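Long-range contacts in caspase-3 (Porites astreoides, PDB 6WI4), which probably acts as a caspase, a cysteine protease that cleaves proteins after aspartate residues during apoptosis in coral: residues Gln60-Arg66 and Tyr97-Met103; Ala82-Leu88 and Pro122-Gln128; Glu134-Gly138 and Ser209-Val215. All blocks are in the same frame, centred on the assembly; numbering follows the deposited sequence. Where two conformers were deposited one is given.

In the fold
Contact 2 forms the middle of the fold: its two parallel strands lie in the central sheet, and the centre of contact 2 is about 4 Å from the centre of the chain, while contacts 1 and 3 lie nearer the surface, their centres about 28 Å apart. Contact 1 is about 17 Å from contact 2, centre to centre, and packs on it where I65 CD1 meets I87 CD1 at 4.0 Å, over the face of the sheet that carries F85 and I87. Contact 3 does not touch contact 2, although their nearest atoms are about 5 Å apart. The bound peptide touches both: Q128 of contact 2 hydrogen-bonds an acidic side chain of it, and Y135 of contact 3 packs on an apolar one.

Contact 1 of 3, residues Gln60-Arg66 and Tyr97-Met103; sequences QTRAEIR and YGTDGTM
R62 reaches across to D100, G101 and T102, beginning with its backbone: R62 N donates to D100 OD1 at 2.8 Å, almost straight. Its CB lies 3.7 Å from the same D100 OD1, and CG lies 3.4 Å from both D100 OD1 and G101 O. CD comes close to the carbonyl oxygens of G101 and T102. A bend here (chi3 -70°) turns the guanidinium over G101 CA; any side chain on G101 would collide with R62 CZ, and its backbone angles would also jam a CB against the preceding carbonyl O. NE and NH2 both make weak hydrogen bonds to D100 OD2, NE at 3.3 Å in a salt bridge whose flat groups stand 76° apart, whereas NH1 donates in its plane to T102 O at 2.9 Å. T99 N also donates to Q60 O. The contact joins the start of helix 62-73 to the hairpin of strands 95-98 and 101-104. T61 is the N-cap, its OG1 accepting from E64 N while T61 N donates to E64 OE1, a capping box. With an alanine at R62, T102 O would probably lose its guanidinium donor and D100 its cationic mate. The apolar link is I65 CG2 against M103 SD at 4.0 Å.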
# COMPACT_ATOMS: atom_id res chain seq x y z
N GLN A 60 -11.19 -1.94 -10.58
CA GLN A 60 -12.30 -2.40 -9.75
C GLN A 60 -13.17 -1.24 -9.29
O GLN A 60 -12.65 -0.19 -8.88
CB GLN A 60 -11.76 -3.14 -8.53
CG GLN A 60 -10.91 -4.35 -8.89
CD GLN A 60 -11.71 -5.45 -9.53
OE1 GLN A 60 -12.52 -6.10 -8.87
NE2 GLN A 60 -11.48 -5.69 -10.82
N THR A 61 -14.49 -1.43 -9.34
CA THR A 61 -15.42 -0.48 -8.77
C THR A 61 -15.37 -0.52 -7.24
O THR A 61 -14.76 -1.40 -6.64
CB THR A 61 -16.85 -0.78 -9.21
OG1 THR A 61 -17.23 -2.08 -8.72
CG2 THR A 61 -16.97 -0.75 -10.71
N ARG A 62 -16.04 0.45 -6.61
CA ARG A 62 -16.15 0.43 -5.16
C ARG A 62 -16.80 -0.86 -4.68
O ARG A 62 -16.35 -1.47 -3.71
CB ARG A 62 -16.94 1.63 -4.67
CG ARG A 62 -16.21 2.92 -4.90
CD ARG A 62 -17.05 4.10 -4.50
NE ARG A 62 -18.17 4.31 -5.40
CZ ARG A 62 -19.02 5.32 -5.28
NH1 ARG A 62 -18.85 6.21 -4.31
NH2 ARG A 62 -20.04 5.44 -6.13
N ALA A 63 -17.87 -1.30 -5.36
CA ALA A 63 -18.55 -2.51 -4.93
C ALA A 63 -17.64 -3.72 -5.06
O ALA A 63 -17.65 -4.61 -4.20
CB ALA A 63 -19.83 -2.71 -5.75
N GLU A 64 -16.82 -3.75 -6.11
CA GLU A 64 -15.89 -4.86 -6.29
C GLU A 64 -14.78 -4.83 -5.25
O GLU A 64 -14.37 -5.89 -4.76
CB GLU A 64 -15.33 -4.84 -7.70
CG GLU A 64 -16.38 -5.25 -8.73
CD GLU A 64 -15.96 -4.99 -10.16
OE1 GLU A 64 -15.18 -4.05 -10.41
OE2 GLU A 64 -16.45 -5.73 -11.04
N ILE A 65 -14.29 -3.64 -4.90
CA ILE A 65 -13.30 -3.53 -3.83
C ILE A 65 -13.88 -4.07 -2.53
O ILE A 65 -13.24 -4.85 -1.82
CB ILE A 65 -12.81 -2.08 -3.69
CG1 ILE A 65 -12.05 -1.64 -4.94
CG2 ILE A 65 -11.91 -1.94 -2.48
CD1 ILE A 65 -11.75 -0.15 -4.98
N ARG A 66 -15.11 -3.67 -2.21
CA ARG A 66 -15.76 -4.16 -1.00
C ARG A 66 -15.95 -5.67 -1.05
O ARG A 66 -15.76 -6.36 -0.04
CB ARG A 66 -17.10 -3.45 -0.79
CG ARG A 66 -16.97 -1.95 -0.48
CD ARG A 66 -18.26 -1.40 0.12
NE ARG A 66 -18.07 -0.02 0.57
CZ ARG A 66 -18.40 1.05 -0.15
NH1 ARG A 66 -18.19 2.27 0.34
NH2 ARG A 66 -18.95 0.89 -1.34
N TYR A 97 -10.26 5.89 -4.54
CA TYR A 97 -11.22 5.78 -5.64
C TYR A 97 -11.35 4.34 -6.11
O TYR A 97 -10.35 3.70 -6.46
CB TYR A 97 -10.80 6.66 -6.82
CG TYR A 97 -11.24 8.10 -6.74
CD1 TYR A 97 -10.53 9.01 -5.97
CD2 TYR A 97 -12.33 8.56 -7.46
CE1 TYR A 97 -10.92 10.34 -5.90
CE2 TYR A 97 -12.72 9.88 -7.40
CZ TYR A 97 -12.01 10.77 -6.62
OH TYR A 97 -12.39 12.09 -6.56
N GLY A 98 -12.58 3.85 -6.15
CA GLY A 98 -12.92 2.82 -7.11
C GLY A 98 -13.03 3.45 -8.49
O GLY A 98 -12.94 4.67 -8.65
N THR A 99 -13.23 2.62 -9.51
CA THR A 99 -13.37 3.21 -10.84
C THR A 99 -14.58 4.12 -10.94
O THR A 99 -14.62 4.99 -11.82
CB THR A 99 -13.47 2.13 -11.92
OG1 THR A 99 -14.50 1.21 -11.57
CG2 THR A 99 -12.15 1.39 -12.04
N ASP A 100 -15.56 3.96 -10.05
CA ASP A 100 -16.81 4.69 -10.15
C ASP A 100 -16.96 5.81 -9.12
O ASP A 100 -17.94 6.56 -9.20
CB ASP A 100 -18.01 3.73 -10.01
CG ASP A 100 -18.02 2.99 -8.69
OD1 ASP A 100 -16.94 2.62 -8.21
OD2 ASP A 100 -19.12 2.80 -8.12
N GLY A 101 -16.05 5.94 -8.16
CA GLY A 101 -16.20 6.96 -7.14
C GLY A 101 -15.38 6.64 -5.91
O GLY A 101 -14.59 5.70 -5.88
N THR A 102 -15.62 7.43 -4.86
CA THR A 102 -14.79 7.41 -3.67
C THR A 102 -15.38 6.51 -2.59
O THR A 102 -16.60 6.32 -2.49
CB THR A 102 -14.61 8.82 -3.09
OG1 THR A 102 -15.89 9.37 -2.76
CG2 THR A 102 -13.92 9.72 -4.09
N MET A 103 -14.50 5.98 -1.76
CA MET A 103 -14.89 5.29 -0.54
C MET A 103 -13.87 5.60 0.54
O MET A 103 -12.71 5.89 0.26
CB MET A 103 -15.01 3.78 -0.74
CG MET A 103 -13.81 3.15 -1.39
SD MET A 103 -13.96 1.37 -1.66
CE MET A 103 -14.09 0.79 0.02
O HOH W 1 -19.59 0.40 -7.03

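Contact 2 of 3, residues Ala82-Leu88 and Pro122-Gln128; sequences AFIFSIL and PKMFFFQ
F83, F85 and I87 bond in alternation to the strand of P122-Q128, as parallel strands do: each gives its N-H to the residue one place before its own neighbour in the register and accepts from the one just after. Six backbone hydrogen bonds result; F85 N to M124 O is the shortest at 2.8 Å. CA-H...O contacts fill in between them, such as F125 CA to F85 O at 3.2 Å.

The side chains divide between the two sheet faces. On one, the F85 and F125 rings meet obliquely, with planes 38° apart and F85 CD1 3.5 Å from F125 CD2. F85 has CG anti to its backbone N (chi1 178°), whereas F125 CG lies beside its N (chi1 -72°), and these different swings bring the F125 ring against F85 CB and CG. On this face too, I87 CG2 presses on F127 CD1 at 3.6 Å. The other face carries I84 and M124: the methionine chain bends so that its CE comes to I84 CG1 at 3.6 Å, while I84 CG2 meets the edge of the F126 ring. Small S86 allows F126 CB to approach its CB, and L88 CD2 rests on Q128 CB. Bendable methionine thus reaches I84, and flat rings fill the buried faces.

Three side chains carry polar ends. S86 OG bonds V15 O; K123 NZ bonds L118 O and K121 O; Q128 NE2 bonds an acidic side chain of the bound peptide, consistent with the aspartate pocket of caspases, and Q128 opens the QACQG sequence that bears the catalytic cysteine in this family. In the six-stranded sheet, strands 13-18 and 147-151 flank this pair; helices 36-49 and 168-180 cover the face of S86, L88 and F126.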
# COMPACT_ATOMS: atom_id res chain seq x y z
N ALA A 82 0.29 -13.82 8.22
CA ALA A 82 0.22 -12.39 7.94
C ALA A 82 -0.76 -12.17 6.79
O ALA A 82 -1.18 -13.12 6.13
CB ALA A 82 1.60 -11.83 7.59
N PHE A 83 -1.11 -10.90 6.56
CA PHE A 83 -1.99 -10.52 5.46
C PHE A 83 -1.51 -9.21 4.87
O PHE A 83 -1.12 -8.31 5.62
CB PHE A 83 -3.45 -10.38 5.92
CG PHE A 83 -4.39 -9.85 4.87
CD1 PHE A 83 -4.73 -10.64 3.78
CD2 PHE A 83 -4.93 -8.58 4.97
CE1 PHE A 83 -5.59 -10.15 2.80
CE2 PHE A 83 -5.79 -8.09 4.00
CZ PHE A 83 -6.12 -8.88 2.91
N ILE A 84 -1.56 -9.09 3.55
CA ILE A 84 -1.17 -7.87 2.84
C ILE A 84 -2.32 -7.41 1.96
O ILE A 84 -2.89 -8.22 1.23
CB ILE A 84 0.09 -8.09 1.99
CG1 ILE A 84 1.31 -8.25 2.89
CG2 ILE A 84 0.27 -6.95 0.96
CD1 ILE A 84 2.59 -8.58 2.12
N PHE A 85 -2.63 -6.11 2.02
CA PHE A 85 -3.57 -5.47 1.11
C PHE A 85 -2.91 -4.24 0.51
O PHE A 85 -2.36 -3.42 1.25
CB PHE A 85 -4.86 -5.08 1.83
CG PHE A 85 -5.85 -4.37 0.97
CD1 PHE A 85 -5.77 -2.99 0.77
CD2 PHE A 85 -6.89 -5.06 0.38
CE1 PHE A 85 -6.69 -2.34 -0.03
CE2 PHE A 85 -7.82 -4.40 -0.42
CZ PHE A 85 -7.72 -3.04 -0.61
N SER A 86 -2.96 -4.10 -0.81
CA SER A 86 -2.35 -2.93 -1.44
C SER A 86 -3.28 -2.40 -2.52
O SER A 86 -3.98 -3.17 -3.18
CB SER A 86 -0.96 -3.25 -2.02
OG SER A 86 -1.06 -4.21 -3.08
N ILE A 87 -3.30 -1.09 -2.68
CA ILE A 87 -4.15 -0.50 -3.71
C ILE A 87 -3.42 0.67 -4.35
O ILE A 87 -2.75 1.46 -3.68
CB ILE A 87 -5.53 -0.09 -3.15
CG1 ILE A 87 -6.44 0.37 -4.30
CG2 ILE A 87 -5.39 0.96 -2.06
CD1 ILE A 87 -7.94 0.35 -3.93
N LEU A 88 -3.54 0.75 -5.67
CA LEU A 88 -2.91 1.76 -6.51
C LEU A 88 -4.04 2.48 -7.23
O LEU A 88 -4.70 1.88 -8.09
CB LEU A 88 -1.94 1.10 -7.50
CG LEU A 88 -1.11 -0.07 -6.97
CD1 LEU A 88 -0.43 -0.77 -8.15
CD2 LEU A 88 -0.06 0.43 -5.98
N PRO A 122 0.27 -9.77 11.76
CA PRO A 122 0.43 -8.48 11.07
C PRO A 122 -0.50 -8.35 9.88
O PRO A 122 -0.63 -9.26 9.05
CB PRO A 122 1.91 -8.49 10.65
CG PRO A 122 2.37 -9.90 10.79
CD PRO A 122 1.51 -10.55 11.81
N LYS A 123 -1.16 -7.20 9.81
CA LYS A 123 -2.07 -6.84 8.73
C LYS A 123 -1.50 -5.58 8.09
O LYS A 123 -1.58 -4.50 8.68
CB LYS A 123 -3.48 -6.61 9.27
CG LYS A 123 -4.06 -7.86 9.95
CD LYS A 123 -5.25 -7.55 10.84
CE LYS A 123 -4.85 -7.20 12.28
NZ LYS A 123 -4.46 -8.41 13.08
N MET A 124 -0.92 -5.74 6.92
CA MET A 124 -0.17 -4.68 6.25
C MET A 124 -1.00 -4.09 5.13
O MET A 124 -1.49 -4.82 4.27
CB MET A 124 1.14 -5.22 5.69
CG MET A 124 2.10 -5.75 6.74
SD MET A 124 3.40 -6.75 6.00
CE MET A 124 2.68 -8.38 6.22
N PHE A 125 -1.12 -2.77 5.11
CA PHE A 125 -1.82 -2.06 4.05
C PHE A 125 -0.85 -1.09 3.38
O PHE A 125 -0.16 -0.34 4.06
CB PHE A 125 -3.03 -1.31 4.61
CG PHE A 125 -4.14 -2.21 5.01
CD1 PHE A 125 -4.05 -2.98 6.16
CD2 PHE A 125 -5.27 -2.33 4.22
CE1 PHE A 125 -5.07 -3.83 6.52
CE2 PHE A 125 -6.28 -3.18 4.58
CZ PHE A 125 -6.18 -3.93 5.73
N PHE A 126 -0.79 -1.14 2.05
CA PHE A 126 0.06 -0.25 1.26
C PHE A 126 -0.81 0.58 0.33
O PHE A 126 -1.64 0.02 -0.39
CB PHE A 126 1.09 -1.03 0.44
CG PHE A 126 1.99 -1.91 1.24
CD1 PHE A 126 1.61 -3.20 1.57
CD2 PHE A 126 3.24 -1.46 1.65
CE1 PHE A 126 2.45 -4.03 2.30
CE2 PHE A 126 4.08 -2.28 2.39
CZ PHE A 126 3.68 -3.57 2.71
N PHE A 127 -0.59 1.89 0.32
CA PHE A 127 -1.41 2.80 -0.49
C PHE A 127 -0.53 3.63 -1.40
O PHE A 127 0.35 4.34 -0.91
CB PHE A 127 -2.22 3.74 0.40
CG PHE A 127 -3.15 3.07 1.34
CD1 PHE A 127 -4.39 2.65 0.92
CD2 PHE A 127 -2.78 2.85 2.65
CE1 PHE A 127 -5.25 2.00 1.81
CE2 PHE A 127 -3.65 2.22 3.55
CZ PHE A 127 -4.89 1.80 3.12
N GLN A 128 -0.79 3.58 -2.70
CA GLN A 128 -0.28 4.56 -3.64
C GLN A 128 -1.50 5.30 -4.18
O GLN A 128 -2.25 4.76 -5.00
CB GLN A 128 0.53 3.92 -4.77
CG GLN A 128 0.87 4.89 -5.91
CD GLN A 128 1.60 6.13 -5.45
OE1 GLN A 128 2.53 6.06 -4.63
NE2 GLN A 128 1.20 7.29 -5.97

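Contact 3 of 3, residues Glu134-Gly138 and Ser209-Val215; sequences EYMDG and SDSKRQV
The Y135 ring lies across the K212 side chain at about a right angle, with Y135 CD1 3.8 Å from K212 CG, and places one face over S209 CA. At its far end Y135 OH comes to 3.4 Å from S209 CB, a small group that lets the ring lie close. The lysine chain kinks at its second torsion (chi2 -60°), bringing its methylenes along Y135 CB and its amine to D137. These two side chains run side by side, and K212 NZ forms a salt bridge with D137 OD1 at 2.9 Å, nearly along the oxygen's C-O axis. A long lysine suits both tasks, apolar stem and charged tip.

R213 turns toward the other loop: its N donates to M136 O at 2.8 Å, and its CG lies 3.5 Å from D137 O. M136, described in one of two deposited conformers, tentatively sets SD against V215 CG2. R213 NE is held by Y200 O.

Y135 also meets the Y158 ring and W160 of strand 156-162 and packs on an apolar side chain of the bound peptide, so it brings the 134-138 loop to the peptide site. V215 touches N194 of helix 186-197, just before strand 217-220.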
# COMPACT_ATOMS: atom_id res chain seq x y z
N GLU A 134 -2.61 19.33 -2.33
CA GLU A 134 -1.53 20.29 -2.18
C GLU A 134 -0.21 19.70 -2.66
O GLU A 134 0.04 18.50 -2.50
CB GLU A 134 -1.38 20.74 -0.72
CG GLU A 134 -2.63 21.35 -0.11
CD GLU A 134 -2.99 22.69 -0.74
OE1 GLU A 134 -2.06 23.40 -1.19
OE2 GLU A 134 -4.19 23.02 -0.78
N TYR A 135 0.62 20.55 -3.24
CA TYR A 135 2.01 20.24 -3.54
C TYR A 135 2.90 20.50 -2.32
O TYR A 135 2.57 21.31 -1.44
CB TYR A 135 2.52 21.07 -4.72
CG TYR A 135 1.81 20.85 -6.03
CD1 TYR A 135 2.01 19.69 -6.77
CD2 TYR A 135 0.96 21.82 -6.56
CE1 TYR A 135 1.37 19.49 -7.98
CE2 TYR A 135 0.32 21.63 -7.77
CZ TYR A 135 0.52 20.46 -8.48
OH TYR A 135 -0.12 20.26 -9.69
N MET A 136 4.04 19.81 -2.28
CA MET A 136 5.07 20.01 -1.27
C MET A 136 6.23 20.79 -1.89
O MET A 136 6.71 20.42 -2.97
CB MET A 136 5.57 18.67 -0.74
CG MET A 136 5.38 18.47 0.73
SD MET A 136 5.96 16.85 1.27
CE MET A 136 4.40 16.01 1.54
N ASP A 137 6.72 21.81 -1.19
CA ASP A 137 7.70 22.71 -1.79
C ASP A 137 9.14 22.33 -1.45
O ASP A 137 9.42 21.62 -0.49
CB ASP A 137 7.45 24.16 -1.36
CG ASP A 137 6.24 24.77 -2.03
OD1 ASP A 137 5.96 24.40 -3.19
OD2 ASP A 137 5.57 25.62 -1.41
N GLY A 138 10.05 22.85 -2.27
CA GLY A 138 11.47 22.66 -2.04
C GLY A 138 12.18 21.91 -3.16
O GLY A 138 13.26 21.36 -2.95
N SER A 209 3.47 22.92 -11.25
CA SER A 209 3.65 21.57 -10.70
C SER A 209 5.08 21.07 -10.70
O SER A 209 5.32 19.93 -10.27
CB SER A 209 2.78 20.58 -11.49
OG SER A 209 3.27 20.47 -12.82
N ASP A 210 6.03 21.86 -11.16
CA ASP A 210 7.40 21.41 -11.36
C ASP A 210 8.23 21.56 -10.09
O ASP A 210 8.01 22.45 -9.26
CB ASP A 210 8.05 22.20 -12.49
CG ASP A 210 9.33 21.57 -12.98
OD1 ASP A 210 9.26 20.47 -13.56
OD2 ASP A 210 10.40 22.18 -12.78
N SER A 211 9.19 20.65 -9.93
CA SER A 211 10.14 20.64 -8.82
C SER A 211 9.46 20.53 -7.47
O SER A 211 9.93 21.09 -6.48
CB SER A 211 11.05 21.88 -8.85
OG SER A 211 11.81 21.88 -10.05
N LYS A 212 8.37 19.78 -7.40
CA LYS A 212 7.65 19.57 -6.15
C LYS A 212 8.11 18.27 -5.51
O LYS A 212 8.75 17.43 -6.15
CB LYS A 212 6.13 19.58 -6.36
CG LYS A 212 5.62 20.85 -7.05
CD LYS A 212 5.94 22.10 -6.24
CE LYS A 212 5.21 23.29 -6.84
NZ LYS A 212 5.37 24.54 -6.05
N ARG A 213 7.80 18.12 -4.23
CA ARG A 213 8.46 17.14 -3.37
C ARG A 213 7.44 16.16 -2.79
O ARG A 213 6.23 16.30 -2.98
CB ARG A 213 9.23 17.85 -2.25
CG ARG A 213 10.04 19.06 -2.74
CD ARG A 213 11.13 18.65 -3.72
NE ARG A 213 12.02 17.66 -3.14
CZ ARG A 213 12.98 17.93 -2.26
NH1 ARG A 213 13.70 16.93 -1.76
NH2 ARG A 213 13.24 19.18 -1.89
N GLN A 214 7.95 15.17 -2.06
CA GLN A 214 7.09 14.19 -1.42
C GLN A 214 7.79 13.59 -0.21
O GLN A 214 9.01 13.48 -0.16
CB GLN A 214 6.69 13.09 -2.41
CG GLN A 214 5.59 12.17 -1.93
CD GLN A 214 5.06 11.32 -3.06
OE1 GLN A 214 4.86 11.82 -4.18
NE2 GLN A 214 4.84 10.03 -2.80
N VAL A 215 6.97 13.19 0.77
CA VAL A 215 7.38 12.52 2.00
C VAL A 215 6.38 11.40 2.20
O VAL A 215 5.17 11.65 2.11
CB VAL A 215 7.35 13.49 3.20
CG1 VAL A 215 7.52 12.78 4.51
CG2 VAL A 215 8.42 14.57 3.03
O HOH W 2 4.32 17.64 -4.19
O HOH W 3 9.48 23.11 -4.66